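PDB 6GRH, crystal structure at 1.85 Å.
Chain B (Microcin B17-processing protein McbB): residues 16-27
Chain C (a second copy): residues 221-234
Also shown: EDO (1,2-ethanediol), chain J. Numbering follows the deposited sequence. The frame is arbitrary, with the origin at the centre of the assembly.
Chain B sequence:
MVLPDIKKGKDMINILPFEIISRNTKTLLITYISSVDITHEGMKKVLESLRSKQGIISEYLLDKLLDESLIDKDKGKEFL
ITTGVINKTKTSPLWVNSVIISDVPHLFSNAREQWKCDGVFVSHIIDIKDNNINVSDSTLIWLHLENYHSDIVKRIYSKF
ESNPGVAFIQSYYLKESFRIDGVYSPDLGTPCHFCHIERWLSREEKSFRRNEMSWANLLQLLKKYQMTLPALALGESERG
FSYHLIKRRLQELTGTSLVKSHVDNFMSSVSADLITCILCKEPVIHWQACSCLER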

ATOM      1  N   LEU B  16     -23.329  29.498 -10.961  1.00 29.40           N
ATOM      2  CA  LEU B  16     -23.056  28.489  -9.936  1.00 28.81           C
ATOM      3  C   LEU B  16     -24.365  28.071  -9.292  1.00 28.09           C
ATOM      4  O   LEU B  16     -25.385  28.674  -9.549  1.00 27.87           O
ATOM      5  CB  LEU B  16     -22.062  29.028  -8.900  1.00 28.84           C
ATOM      6  CG  LEU B  16     -20.744  29.534  -9.477  1.00 29.80           C
ATOM      7  CD1 LEU B  16     -19.926  30.346  -8.476  1.00 29.89           C
ATOM      8  CD2 LEU B  16     -19.918  28.361  -9.998  1.00 30.25           C
ATOM      9  N   PRO B  17     -24.358  27.010  -8.474  1.00 27.99           N
ATOM     10  CA  PRO B  17     -25.628  26.627  -7.834  1.00 27.99           C
ATOM     11  C   PRO B  17     -26.135  27.652  -6.819  1.00 27.23           C
ATOM     12  O   PRO B  17     -25.376  28.087  -5.951  1.00 27.45           O
ATOM     13  CB  PRO B  17     -25.284  25.307  -7.117  1.00 28.39           C
ATOM     14  CG  PRO B  17     -24.104  24.781  -7.874  1.00 28.32           C
ATOM     15  CD  PRO B  17     -23.310  26.022  -8.196  1.00 28.63           C
ATOM     16  N   PHE B  18     -27.405  28.018  -6.926  1.00 26.56           N
ATOM     17  CA  PHE B  18     -28.032  28.892  -5.941  1.00 26.88           C
ATOM     18  C   PHE B  18     -29.537  28.788  -6.007  1.00 27.99           C
ATOM     19  O   PHE B  18     -30.078  28.253  -6.979  1.00 28.06           O
ATOM     20  CB  PHE B  18     -27.583  30.343  -6.137  1.00 26.58           C
ATOM     21  CG  PHE B  18     -28.171  31.011  -7.350  1.00 26.44           C
ATOM     22  CD1 PHE B  18     -27.619  30.816  -8.598  1.00 26.16           C
ATOM     23  CD2 PHE B  18     -29.286  31.833  -7.237  1.00 26.95           C
ATOM     24  CE1 PHE B  18     -28.152  31.440  -9.722  1.00 26.50           C
ATOM     25  CE2 PHE B  18     -29.809  32.465  -8.350  1.00 27.40           C
ATOM     26  CZ  PHE B  18     -29.250  32.261  -9.594  1.00 27.06           C
ATOM     27  N   GLU B  19     -30.217  29.276  -4.970  1.00 29.12           N
ATOM     28  CA  GLU B  19     -31.654  29.502  -5.027  1.00 30.57           C
ATOM     29  C   GLU B  19     -31.946  30.937  -4.602  1.00 31.39           C
ATOM     30  O   GLU B  19     -31.192  31.539  -3.828  1.00 29.90           O
ATOM     31  CB  GLU B  19     -32.447  28.517  -4.151  1.00 32.06           C
ATOM     32  CG  GLU B  19     -32.320  27.028  -4.494  1.00 32.56           C
ATOM     33  CD  GLU B  19     -32.940  26.620  -5.833  1.00 34.35           C
ATOM     34  OE1 GLU B  19     -33.930  27.235  -6.291  1.00 36.21           O
ATOM     35  OE2 GLU B  19     -32.408  25.677  -6.467  1.00 34.87           O
ATOM     36  N   ILE B  20     -33.034  31.479  -5.154  1.00 32.61           N
ATOM     37  CA  ILE B  20     -33.523  32.801  -4.836  1.00 34.28           C
ATOM     38  C   ILE B  20     -34.982  32.568  -4.464  1.00 36.34           C
ATOM     39  O   ILE B  20     -35.769  32.207  -5.321  1.00 37.40           O
ATOM     40  CB  ILE B  20     -33.340  33.808  -6.008  1.00 35.01           C
ATOM     41  CG1 ILE B  20     -33.992  35.163  -5.699  1.00 36.36           C
ATOM     42  CG2 ILE B  20     -33.879  33.307  -7.355  1.00 35.01           C
ATOM     43  CD1 ILE B  20     -33.204  36.029  -4.753  1.00 36.62           C
ATOM     44  N   ILE B  21     -35.330  32.761  -3.194  1.00 37.26           N
ATOM     45  CA  ILE B  21     -36.689  32.433  -2.691  1.00 39.50           C
ATOM     46  C   ILE B  21     -37.386  33.660  -2.122  1.00 40.78           C
ATOM     47  O   ILE B  21     -36.732  34.576  -1.642  1.00 40.10           O
ATOM     48  CB  ILE B  21     -36.661  31.282  -1.655  1.00 39.45           C
ATOM     49  CG1 ILE B  21     -35.827  31.655  -0.422  1.00 39.48           C
ATOM     50  CG2 ILE B  21     -36.100  30.021  -2.310  1.00 39.26           C
ATOM     51  CD1 ILE B  21     -35.740  30.580   0.647  1.00 39.55           C
ATOM     52  N   SER B  22     -38.717  33.664  -2.181  1.00 43.70           N
ATOM     53  CA  SER B  22     -39.517  34.827  -1.813  1.00 45.44           C
ATOM     54  C   SER B  22     -40.788  34.438  -1.090  1.00 47.04           C
ATOM     55  O   SER B  22     -41.409  33.439  -1.421  1.00 47.65           O
ATOM     56  CB  SER B  22     -39.910  35.638  -3.053  1.00 46.27           C
ATOM     57  OG  SER B  22     -38.770  36.129  -3.725  1.00 46.03           O
ATOM     58  N   ARG B  23     -41.146  35.228  -0.091  1.00 48.54           N
ATOM     59  CA  ARG B  23     -42.419  35.099   0.589  1.00 51.87           C
ATOM     60  C   ARG B  23     -42.737  36.433   1.262  1.00 53.56           C
ATOM     61  O   ARG B  23     -41.870  37.011   1.940  1.00 52.94           O
ATOM     62  CB  ARG B  23     -42.358  33.986   1.620  1.00 53.46           C
ATOM     63  CG  ARG B  23     -43.708  33.612   2.203  1.00 56.03           C
ATOM     64  CD  ARG B  23     -43.548  33.013   3.588  1.00 58.01           C
ATOM     65  NE  ARG B  23     -44.825  32.817   4.274  1.00 61.04           N
ATOM     66  CZ  ARG B  23     -45.630  31.758   4.140  1.00 62.39           C
ATOM     67  NH1 ARG B  23     -45.325  30.745   3.324  1.00 62.12           N
ATOM     68  NH2 ARG B  23     -46.764  31.715   4.844  1.00 64.26           N
ATOM     69  N   ASN B  24     -43.978  36.906   1.072  1.00 55.57           N
ATOM     70  CA  ASN B  24     -44.422  38.246   1.516  1.00 56.56           C
ATOM     71  C   ASN B  24     -43.516  39.280   0.835  1.00 55.45           C
ATOM     72  O   ASN B  24     -43.362  39.235  -0.389  1.00 56.37           O
ATOM     73  CB  ASN B  24     -44.423  38.362   3.053  1.00 57.45           C
ATOM     74  N   THR B  25     -42.867  40.151   1.604  1.00 54.61           N
ATOM     75  CA  THR B  25     -41.909  41.106   1.044  1.00 54.04           C
ATOM     76  C   THR B  25     -40.446  40.677   1.255  1.00 52.14           C
ATOM     77  O   THR B  25     -39.531  41.478   1.049  1.00 53.49           O
ATOM     78  CB  THR B  25     -42.111  42.482   1.693  1.00 55.59           C
ATOM     79  OG1 THR B  25     -41.819  42.373   3.088  1.00 56.05           O
ATOM     80  CG2 THR B  25     -43.559  42.974   1.494  1.00 57.15           C
ATOM     81  N   LYS B  26     -40.228  39.415   1.633  1.00 49.69           N
ATOM     82  CA  LYS B  26     -38.900  38.898   1.951  1.00 46.77           C
ATOM     83  C   LYS B  26     -38.341  38.074   0.793  1.00 44.13           C
ATOM     84  O   LYS B  26     -39.033  37.224   0.238  1.00 43.22           O
ATOM     85  CB  LYS B  26     -38.998  38.033   3.195  1.00 47.11           C
ATOM     86  N   THR B  27     -37.080  38.329   0.445  1.00 41.16           N
ATOM     87  CA  THR B  27     -36.386  37.620  -0.625  1.00 39.35           C
ATOM     88  C   THR B  27     -34.989  37.251  -0.174  1.00 36.32           C
ATOM     89  O   THR B  27     -34.246  38.109   0.279  1.00 35.87           O
ATOM     90  CB  THR B  27     -36.325  38.488  -1.895  1.00 39.61           C
ATOM     91  OG1 THR B  27     -37.662  38.710  -2.317  1.00 41.06           O
ATOM     92  CG2 THR B  27     -35.592  37.793  -3.026  1.00 39.46           C
TER
ATOM     93  N   LEU C 221     -33.554  33.152  10.355  1.00 39.36           N
ATOM     94  CA  LEU C 221     -34.332  34.096   9.544  1.00 40.22           C
ATOM     95  C   LEU C 221     -35.427  33.408   8.721  1.00 38.95           C
ATOM     96  O   LEU C 221     -36.509  33.981   8.544  1.00 38.73           O
ATOM     97  CB  LEU C 221     -33.442  34.948   8.622  1.00 41.59           C
ATOM     98  CG  LEU C 221     -34.146  36.110   7.908  1.00 44.11           C
ATOM     99  CD1 LEU C 221     -34.796  37.086   8.902  1.00 46.02           C
ATOM    100  CD2 LEU C 221     -33.183  36.873   7.015  1.00 44.78           C
ATOM    101  N   LEU C 222     -35.145  32.207   8.212  1.00 36.67           N
ATOM    102  CA  LEU C 222     -36.156  31.401   7.528  1.00 36.88           C
ATOM    103  C   LEU C 222     -37.320  31.022   8.458  1.00 38.00           C
ATOM    104  O   LEU C 222     -38.476  31.104   8.045  1.00 38.43           O
ATOM    105  CB  LEU C 222     -35.549  30.140   6.904  1.00 35.39           C
ATOM    106  CG  LEU C 222     -34.554  30.329   5.759  1.00 35.06           C
ATOM    107  CD1 LEU C 222     -33.796  29.024   5.514  1.00 34.50           C
ATOM    108  CD2 LEU C 222     -35.241  30.796   4.498  1.00 36.09           C
ATOM    109  N   LYS C 223     -37.031  30.637   9.705  1.00 38.66           N
ATOM    110  CA  LYS C 223     -38.105  30.513  10.726  1.00 41.27           C
ATOM    111  C   LYS C 223     -38.951  31.815  10.821  1.00 44.08           C
ATOM    112  O   LYS C 223     -40.157  31.801  10.571  1.00 44.69           O
ATOM    113  CB  LYS C 223     -37.541  30.138  12.101  1.00 41.26           C
ATOM    114  N   LYS C 224     -38.299  32.950  11.081  1.00 46.23           N
ATOM    115  CA  LYS C 224     -38.986  34.236  11.246  1.00 48.51           C
ATOM    116  C   LYS C 224     -39.862  34.582  10.034  1.00 50.16           C
ATOM    117  O   LYS C 224     -40.973  35.073  10.179  1.00 51.71           O
ATOM    118  CB  LYS C 224     -37.957  35.351  11.484  1.00 49.77           C
ATOM    119  CG  LYS C 224     -38.541  36.709  11.844  1.00 52.18           C
ATOM    120  CD  LYS C 224     -37.471  37.786  11.810  1.00 53.76           C
ATOM    121  N   TYR C 225     -39.357  34.303   8.841  1.00 49.55           N
ATOM    122  CA  TYR C 225     -40.043  34.635   7.602  1.00 50.97           C
ATOM    123  C   TYR C 225     -41.011  33.535   7.143  1.00 49.06           C
ATOM    124  O   TYR C 225     -41.637  33.691   6.106  1.00 49.04           O
ATOM    125  CB  TYR C 225     -39.006  34.915   6.511  1.00 52.28           C
ATOM    126  CG  TYR C 225     -38.262  36.242   6.587  1.00 55.11           C
ATOM    127  CD1 TYR C 225     -38.407  37.149   7.667  1.00 56.52           C
ATOM    128  CD2 TYR C 225     -37.372  36.579   5.561  1.00 56.51           C
ATOM    129  CE1 TYR C 225     -37.705  38.358   7.681  1.00 58.26           C
ATOM    130  CE2 TYR C 225     -36.674  37.780   5.567  1.00 58.54           C
ATOM    131  CZ  TYR C 225     -36.833  38.663   6.621  1.00 59.57           C
ATOM    132  OH  TYR C 225     -36.107  39.832   6.563  1.00 61.78           O
ATOM    133  N   GLN C 226     -41.139  32.453   7.916  1.00 47.12           N
ATOM    134  CA  GLN C 226     -42.036  31.327   7.627  1.00 47.39           C
ATOM    135  C   GLN C 226     -41.695  30.621   6.291  1.00 45.41           C
ATOM    136  O   GLN C 226     -42.581  30.237   5.523  1.00 46.32           O
ATOM    137  CB  GLN C 226     -43.511  31.775   7.702  1.00 50.00           C
ATOM    138  CG  GLN C 226     -43.900  32.302   9.086  1.00 52.57           C
ATOM    139  CD  GLN C 226     -45.233  33.037   9.098  1.00 55.23           C
ATOM    140  OE1 GLN C 226     -45.460  33.961   8.315  1.00 58.39           O
ATOM    141  NE2 GLN C 226     -46.116  32.636   9.994  1.00 56.43           N
ATOM    142  N   MET C 227     -40.403  30.487   6.015  1.00 42.24           N
ATOM    143  CA  MET C 227     -39.927  29.915   4.747  1.00 41.35           C
ATOM    144  C   MET C 227     -39.189  28.593   5.012  1.00 37.22           C
ATOM    145  O   MET C 227     -38.615  28.393   6.089  1.00 35.52           O
ATOM    146  CB  MET C 227     -38.986  30.889   4.050  1.00 43.46           C
ATOM    147  CG  MET C 227     -39.517  32.318   3.937  1.00 47.03           C
ATOM    148  SD  MET C 227     -38.312  33.415   3.160  1.00 51.23           S
ATOM    149  CE  MET C 227     -38.549  33.007   1.442  1.00 51.48           C
ATOM    150  N   THR C 228     -39.227  27.703   4.028  1.00 34.96           N
ATOM    151  CA  THR C 228     -38.421  26.495   4.038  1.00 33.80           C
ATOM    152  C   THR C 228     -37.003  26.745   3.486  1.00 32.69           C
ATOM    153  O   THR C 228     -36.764  27.692   2.743  1.00 33.50           O
ATOM    154  CB  THR C 228     -39.081  25.356   3.228  1.00 33.62           C
ATOM    155  OG1 THR C 228     -39.348  25.810   1.904  1.00 34.12           O
ATOM    156  CG2 THR C 228     -40.388  24.929   3.866  1.00 34.42           C
ATOM    157  N   LEU C 229     -36.073  25.900   3.907  1.00 30.98           N
ATOM    158  CA  LEU C 229     -34.719  25.870   3.358  1.00 30.44           C
ATOM    159  C   LEU C 229     -34.752  24.948   2.143  1.00 29.45           C
ATOM    160  O   LEU C 229     -34.911  23.753   2.306  1.00 28.90           O
ATOM    161  CB  LEU C 229     -33.723  25.313   4.376  1.00 29.37           C
ATOM    162  CG  LEU C 229     -32.271  25.132   3.911  1.00 29.57           C
ATOM    163  CD1 LEU C 229     -31.610  26.483   3.771  1.00 30.80           C
ATOM    164  CD2 LEU C 229     -31.490  24.296   4.905  1.00 29.22           C
ATOM    165  N   PRO C 230     -34.594  25.500   0.935  1.00 29.31           N
ATOM    166  CA  PRO C 230     -34.547  24.677  -0.266  1.00 29.28           C
ATOM    167  C   PRO C 230     -33.200  23.976  -0.446  1.00 28.50           C
ATOM    168  O   PRO C 230     -32.125  24.491  -0.040  1.00 28.00           O
ATOM    169  CB  PRO C 230     -34.774  25.705  -1.385  1.00 30.03           C
ATOM    170  CG  PRO C 230     -34.094  26.926  -0.859  1.00 30.63           C
ATOM    171  CD  PRO C 230     -34.274  26.906   0.637  1.00 30.07           C
ATOM    172  N   ALA C 231     -33.257  22.805  -1.055  1.00 28.16           N
ATOM    173  CA  ALA C 231     -32.062  22.176  -1.624  1.00 27.83           C
ATOM    174  C   ALA C 231     -31.585  23.049  -2.773  1.00 29.14           C
ATOM    175  O   ALA C 231     -32.423  23.592  -3.539  1.00 29.24           O
ATOM    176  CB  ALA C 231     -32.393  20.782  -2.115  1.00 27.84           C
ATOM    177  N   LEU C 232     -30.275  23.197  -2.912  1.00 29.47           N
ATOM    178  CA  LEU C 232     -29.741  24.149  -3.882  1.00 31.80           C
ATOM    179  C   LEU C 232     -29.544  23.525  -5.255  1.00 32.25           C
ATOM    180  O   LEU C 232     -28.628  22.723  -5.450  1.00 32.06           O
ATOM    181  CB  LEU C 232     -28.435  24.761  -3.402  1.00 32.81           C
ATOM    182  CG  LEU C 232     -28.517  26.025  -2.565  1.00 34.49           C
ATOM    183  CD1 LEU C 232     -29.656  26.033  -1.554  1.00 34.77           C
ATOM    184  CD2 LEU C 232     -27.166  26.246  -1.907  1.00 34.76           C
ATOM    185  N   ALA C 233     -30.406  23.904  -6.190  1.00 32.46           N
ATOM    186  CA  ALA C 233     -30.226  23.571  -7.598  1.00 33.94           C
ATOM    187  C   ALA C 233     -30.022  22.068  -7.851  1.00 33.23           C
ATOM    188  O   ALA C 233     -29.124  21.676  -8.597  1.00 34.03           O
ATOM    189  CB  ALA C 233     -29.055  24.375  -8.170  1.00 34.74           C
ATOM    190  N   LEU C 234     -30.856  21.231  -7.244  1.00 32.39           N
ATOM    191  CA  LEU C 234     -30.829  19.780  -7.536  1.00 31.69           C
ATOM    192  C   LEU C 234     -31.275  19.497  -8.962  1.00 32.32           C
ATOM    193  O   LEU C 234     -32.213  20.099  -9.425  1.00 32.99           O
ATOM    194  CB  LEU C 234     -31.775  19.033  -6.635  1.00 31.24           C
ATOM    195  CG  LEU C 234     -31.483  18.980  -5.159  1.00 30.86           C
ATOM    196  CD1 LEU C 234     -32.536  18.086  -4.508  1.00 31.01           C
ATOM    197  CD2 LEU C 234     -30.078  18.494  -4.917  1.00 30.37           C
TER
HETATM  198  C1  EDO J 405     -25.473  21.111  -8.185  0.50 38.61           C
HETATM  199  O1  EDO J 405     -24.129  21.440  -7.824  0.50 37.48           O
HETATM  200  C2  EDO J 405     -26.250  20.855  -6.905  0.50 38.23           C
HETATM  201  O2  EDO J 405     -27.472  20.172  -7.180  0.50 39.20           O

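An extended strand can dock against a chain that is not its sheet partner by offering alternate side chains to it, and the contact between two copies of McbB illustrates the principle. From B:Glu19 to B:Arg23 every second residue directs its CA-to-CB bond toward chain C, whereas B:Ile20 and B:Ser22 point away. The two stretches run antiparallel in register, B:Pro17 lying near C:Ala233 and B:Lys26 near C:Tyr225, and no backbone-to-backbone hydrogen bond joins them.

Chain C enters as the end of a helix. C:Leu222 is the helical residue that reaches across, its CD2 lying 3.9 Å from CD1 of B:Ile21. The helix closes in a Schellman motif, in which C:Gln226 takes positive phi and the amide of C:Met227 bonds back to O of C:Leu222. Beside this turn, CD2 of C:Tyr225 comes within 3.2 Å of CB of B:Lys26, a close contact with the hairpin whose type II' turn spans B:Arg23 to B:Lys26. The extended side chain of B:Arg23 passes over the helix end, and O of C:Gln226 lies over one face of its guanidinium.

C:Met227 then supplies the apolar centre. Its side chain leads its CE to 3.6 Å from CG1 of B:Ile21, and the same methyl also nears the backbone of B:Ser22 and B:Arg23. C:Pro230 extends this patch, its CD 4.0 Å from CD1 of B:Ile21, so that one isoleucine meets three apolar side chains, those of C:Leu222, C:Met227 and C:Pro230.

Polarity returns at C:Ala233, whose N donates a hydrogen bond to OE2 of B:Glu19 (2.7 Å), the sole hydrogen bond between the stretches. A carboxylate thus meets a main-chain amide, a pairing that draws on the backbone N-H and not on the side chain of the donor residue. Nearby, CB of C:Ala233 rests 4.0 Å from CB of B:Pro17, ending the interface on an apolar contact.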